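PDB 4PE3: TRAP dicarboxylate transporter-DctP subunit from Rhodobacter sphaeroides, which probably captures an organic acid in the periplasm and delivers it to the membrane subunits of a TRAP transporter, here in its ligand-free open form. Local coordinates for residues Met325-Lys328 against Val329-Leu333; Ile311-Gly314 against Glu315-Val319. All coordinates share one frame; numbering follows the deposited sequence.

Interaction 1: Met325-Lys328 against Val329-Leu333; sequences MAQK and VYDTL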
# COMPACT_ATOMS: atom_id res chain seq x y z
N MSE A 325 -0.57 -3.48 -20.20
CA MSE A 325 -0.69 -4.06 -18.88
C MSE A 325 -1.48 -3.16 -17.93
O MSE A 325 -2.18 -3.65 -17.04
CB MSE A 325 0.69 -4.35 -18.28
CG MSE A 325 1.34 -5.63 -18.76
SE MSE A 325 0.15 -7.16 -18.59
CE MSE A 325 -0.02 -7.28 -16.72
N ALA A 326 -1.38 -1.85 -18.10
CA ALA A 326 -2.16 -0.96 -17.24
C ALA A 326 -3.65 -1.15 -17.50
O ALA A 326 -4.45 -1.16 -16.56
CB ALA A 326 -1.75 0.50 -17.44
N GLN A 327 -4.02 -1.33 -18.76
CA GLN A 327 -5.41 -1.59 -19.08
C GLN A 327 -5.88 -2.92 -18.47
O GLN A 327 -7.01 -3.01 -17.96
CB GLN A 327 -5.61 -1.62 -20.59
CG GLN A 327 -7.04 -1.88 -21.00
CD GLN A 327 -7.95 -0.71 -20.72
OE1 GLN A 327 -7.66 0.43 -21.11
NE2 GLN A 327 -9.05 -0.98 -20.03
N LYS A 328 -5.01 -3.92 -18.48
CA LYS A 328 -5.35 -5.20 -17.87
C LYS A 328 -5.52 -5.08 -16.35
O LYS A 328 -6.42 -5.67 -15.78
CB LYS A 328 -4.28 -6.23 -18.20
CG LYS A 328 -4.69 -7.65 -17.89
CD LYS A 328 -3.87 -8.64 -18.71
CE LYS A 328 -4.34 -10.07 -18.53
NZ LYS A 328 -3.21 -11.04 -18.64
N VAL A 329 -4.62 -4.34 -15.69
CA VAL A 329 -4.80 -4.05 -14.27
C VAL A 329 -6.14 -3.35 -14.03
O VAL A 329 -6.94 -3.76 -13.18
CB VAL A 329 -3.64 -3.21 -13.72
CG1 VAL A 329 -3.98 -2.70 -12.31
CG2 VAL A 329 -2.32 -4.00 -13.73
N TYR A 330 -6.40 -2.29 -14.79
CA TYR A 330 -7.66 -1.55 -14.68
C TYR A 330 -8.87 -2.47 -14.86
O TYR A 330 -9.79 -2.43 -14.05
CB TYR A 330 -7.70 -0.43 -15.71
CG TYR A 330 -9.03 0.28 -15.78
CD1 TYR A 330 -10.04 -0.18 -16.62
CD2 TYR A 330 -9.30 1.40 -15.01
CE1 TYR A 330 -11.28 0.47 -16.70
CE2 TYR A 330 -10.53 2.05 -15.08
CZ TYR A 330 -11.51 1.58 -15.92
OH TYR A 330 -12.69 2.26 -15.99
N ASP A 331 -8.85 -3.31 -15.88
CA ASP A 331 -10.01 -4.16 -16.16
C ASP A 331 -10.25 -5.13 -15.01
O ASP A 331 -11.38 -5.33 -14.57
CB ASP A 331 -9.83 -4.97 -17.44
CG ASP A 331 -9.90 -4.12 -18.69
OD1 ASP A 331 -10.39 -2.98 -18.61
OD2 ASP A 331 -9.45 -4.60 -19.74
N THR A 332 -9.16 -5.70 -14.52
CA THR A 332 -9.25 -6.70 -13.46
C THR A 332 -9.73 -6.08 -12.16
O THR A 332 -10.57 -6.66 -11.47
CB THR A 332 -7.89 -7.40 -13.30
OG1 THR A 332 -7.54 -8.02 -14.55
CG2 THR A 332 -7.92 -8.47 -12.22
N LEU A 333 -9.20 -4.90 -11.84
CA LEU A 333 -9.58 -4.16 -10.64
C LEU A 333 -11.04 -3.74 -10.67
O LEU A 333 -11.77 -3.95 -9.72
CB LEU A 333 -8.68 -2.94 -10.51
CG LEU A 333 -9.04 -2.02 -9.34
CD1 LEU A 333 -8.85 -2.73 -8.00
CD2 LEU A 333 -8.17 -0.77 -9.37
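Gln-327 and Asp-331, one helical turn apart, join side chains on the surface of helix 324-339: NE2 of Gln-327 donates to OD1 of Asp-331 over 2.8 Å. The acceptor lies in the amide plane, yet the amide meets the carboxylate from above its plane, the two turned 47° apart. Gln-327 sends CG anti to its own N and bends at chi2 (71°), which brings the amide forward, toward Asp-331. NE2 comes within 3.6 Å of CD1 of Tyr-330, obliquely to the ring.

Thr-332 makes the other side-chain bond: OG1 donates to O of Lys-328 at 2.9 Å, while N of Thr-332 reaches the same oxygen from the opposite face of the carbonyl plane.

Regular i to i+4 backbone bonds run beneath, as from Val-329 to Met-325. CG2 of Val-329 lies against O of Met-325 (3.3 Å), while its apolar packing is on helix 104-110 (Ala-105, Leu-108, Ile-109). Lys-328 sends NZ to Glu-137 of helix 131-139.

The chemistry is that of an amphipathic helix: a neutral amide N-H, which probably favours the ionised carboxylate without neutralising its charge, lies along one flank, and a carbonyl oxygen accepting two hydrogen bonds holds the threonine hydroxyl.

Interaction 2: Ile311-Gly314 against Glu315-Val319; sequences IARG and EWEKV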
# COMPACT_ATOMS: atom_id res chain seq x y z
N ILE A 311 -15.08 8.47 -8.72
CA ILE A 311 -14.30 9.61 -9.16
C ILE A 311 -12.89 9.13 -9.53
O ILE A 311 -12.35 9.51 -10.55
CB ILE A 311 -14.24 10.69 -8.07
CG1 ILE A 311 -15.58 11.41 -8.01
CG2 ILE A 311 -13.15 11.70 -8.37
CD1 ILE A 311 -16.15 11.51 -6.65
N ALA A 312 -12.31 8.31 -8.67
CA ALA A 312 -10.95 7.83 -8.86
C ALA A 312 -10.84 7.02 -10.15
O ALA A 312 -9.83 7.09 -10.86
CB ALA A 312 -10.53 7.02 -7.67
N ARG A 313 -11.89 6.26 -10.46
CA ARG A 313 -11.89 5.39 -11.63
C ARG A 313 -11.61 6.17 -12.91
O ARG A 313 -10.94 5.68 -13.81
CB ARG A 313 -13.22 4.65 -11.75
CG ARG A 313 -13.29 3.62 -12.91
CD ARG A 313 -14.69 3.56 -13.50
NE ARG A 313 -15.14 4.87 -13.96
CZ ARG A 313 -14.73 5.47 -15.06
NH1 ARG A 313 -13.85 4.89 -15.85
NH2 ARG A 313 -15.19 6.68 -15.37
N GLY A 314 -12.15 7.38 -13.01
CA GLY A 314 -11.87 8.21 -14.17
C GLY A 314 -10.38 8.46 -14.34
O GLY A 314 -9.86 8.54 -15.45
N GLU A 315 -9.67 8.58 -13.22
CA GLU A 315 -8.23 8.75 -13.26
C GLU A 315 -7.51 7.43 -13.51
O GLU A 315 -6.53 7.40 -14.24
CB GLU A 315 -7.70 9.46 -12.00
CG GLU A 315 -8.22 10.88 -11.90
CD GLU A 315 -7.80 11.75 -13.08
OE1 GLU A 315 -6.59 11.79 -13.39
OE2 GLU A 315 -8.68 12.42 -13.66
N TRP A 316 -8.00 6.33 -12.92
CA TRP A 316 -7.41 5.02 -13.24
C TRP A 316 -7.49 4.77 -14.75
O TRP A 316 -6.55 4.20 -15.32
CB TRP A 316 -8.12 3.87 -12.52
CG TRP A 316 -8.25 3.95 -11.03
CD1 TRP A 316 -7.53 4.72 -10.15
CD2 TRP A 316 -9.22 3.26 -10.25
NE1 TRP A 316 -7.98 4.52 -8.88
CE2 TRP A 316 -9.03 3.63 -8.91
CE3 TRP A 316 -10.24 2.35 -10.56
CZ2 TRP A 316 -9.82 3.14 -7.88
CZ3 TRP A 316 -11.03 1.87 -9.55
CH2 TRP A 316 -10.82 2.26 -8.21
N GLU A 317 -8.60 5.16 -15.37
CA GLU A 317 -8.82 4.88 -16.79
C GLU A 317 -7.81 5.63 -17.65
O GLU A 317 -7.39 5.13 -18.68
CB GLU A 317 -10.25 5.24 -17.21
CG GLU A 317 -10.51 4.98 -18.70
CD GLU A 317 -11.99 5.05 -19.06
OE1 GLU A 317 -12.74 5.78 -18.39
OE2 GLU A 317 -12.38 4.36 -20.02
N LYS A 318 -7.41 6.82 -17.23
CA LYS A 318 -6.38 7.55 -17.97
C LYS A 318 -5.08 6.79 -17.91
O LYS A 318 -4.35 6.72 -18.90
CB LYS A 318 -6.19 8.96 -17.41
CG LYS A 318 -7.41 9.82 -17.63
CD LYS A 318 -7.28 11.16 -16.91
CE LYS A 318 -8.56 11.96 -17.01
NZ LYS A 318 -8.39 13.28 -16.35
N VAL A 319 -4.77 6.22 -16.76
CA VAL A 319 -3.54 5.47 -16.62
C VAL A 319 -3.65 4.18 -17.44
O VAL A 319 -2.67 3.76 -18.04
CB VAL A 319 -3.26 5.14 -15.14
CG1 VAL A 319 -2.01 4.26 -15.01
CG2 VAL A 319 -3.09 6.44 -14.34
O HOH W 1 -13.73 8.15 -17.73
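Between Ala-312 and Trp-316 the backbone of helix 302-320 keeps an i to i+4 bond, N of Trp-316 to O of Ala-312 at 2.9 Å, but two residues on the bond from Lys-318 N to Gly-314 O is weak and stretched to 3.5 Å. The indole of Trp-316 folds back beneath the preceding turn, because CG stands anti to its carbonyl carbon (chi1 -54°). One ring face therefore receives backbone: O of Ala-312 lies 3.4 Å above the plane toward the rim, and CA of Arg-313 makes an off-centre CH-pi contact, 4.0 Å from the centroid of the six-membered ring. CB of Ala-312 adds an apolar touch at CE2 of Trp-316, 3.9 Å away.

Arg-313 and Glu-317 run side by side and form a salt bridge, NH1 to OE1 at 2.9 Å. OE1 lies in the guanidinium plane, whereas NH1 approaches from above the carboxylate plane; the two groups stand 82° apart. A water accepts from NH2 of Arg-313 and donates to OE1 of Glu-317, closing a second route between them. Farther round the helix, NZ of Lys-318 bridges to OE2 of Glu-315 over 2.8 Å on its syn side.

Trp-316 packs against helices 104-110 and 324-339, its NE1 bonded to O of Val-113, while Glu-315 rests on helix 180-187.

Going from the N terminus, interaction 2 comes first, on helix 302-320, and interaction 1 follows on helix 324-339; they are in series, neither nested nor crossing. Each spans adjoining turns of a single helix, so neither closes a long loop. The short connection between the helices brings the contacts together, centres about 11 Å apart. Tyr-330 is the main link: its OH probably hydrogen-bonds NH1 of Arg-313 at 2.9 Å, while its ring packs on CB of Trp-316 and N of Glu-317. CB of Ala-326 meets O of Val-319 nearby. Helix 104-110 touches both contacts, while helix 131-139 borders interaction 1 and helix 180-187 interaction 2.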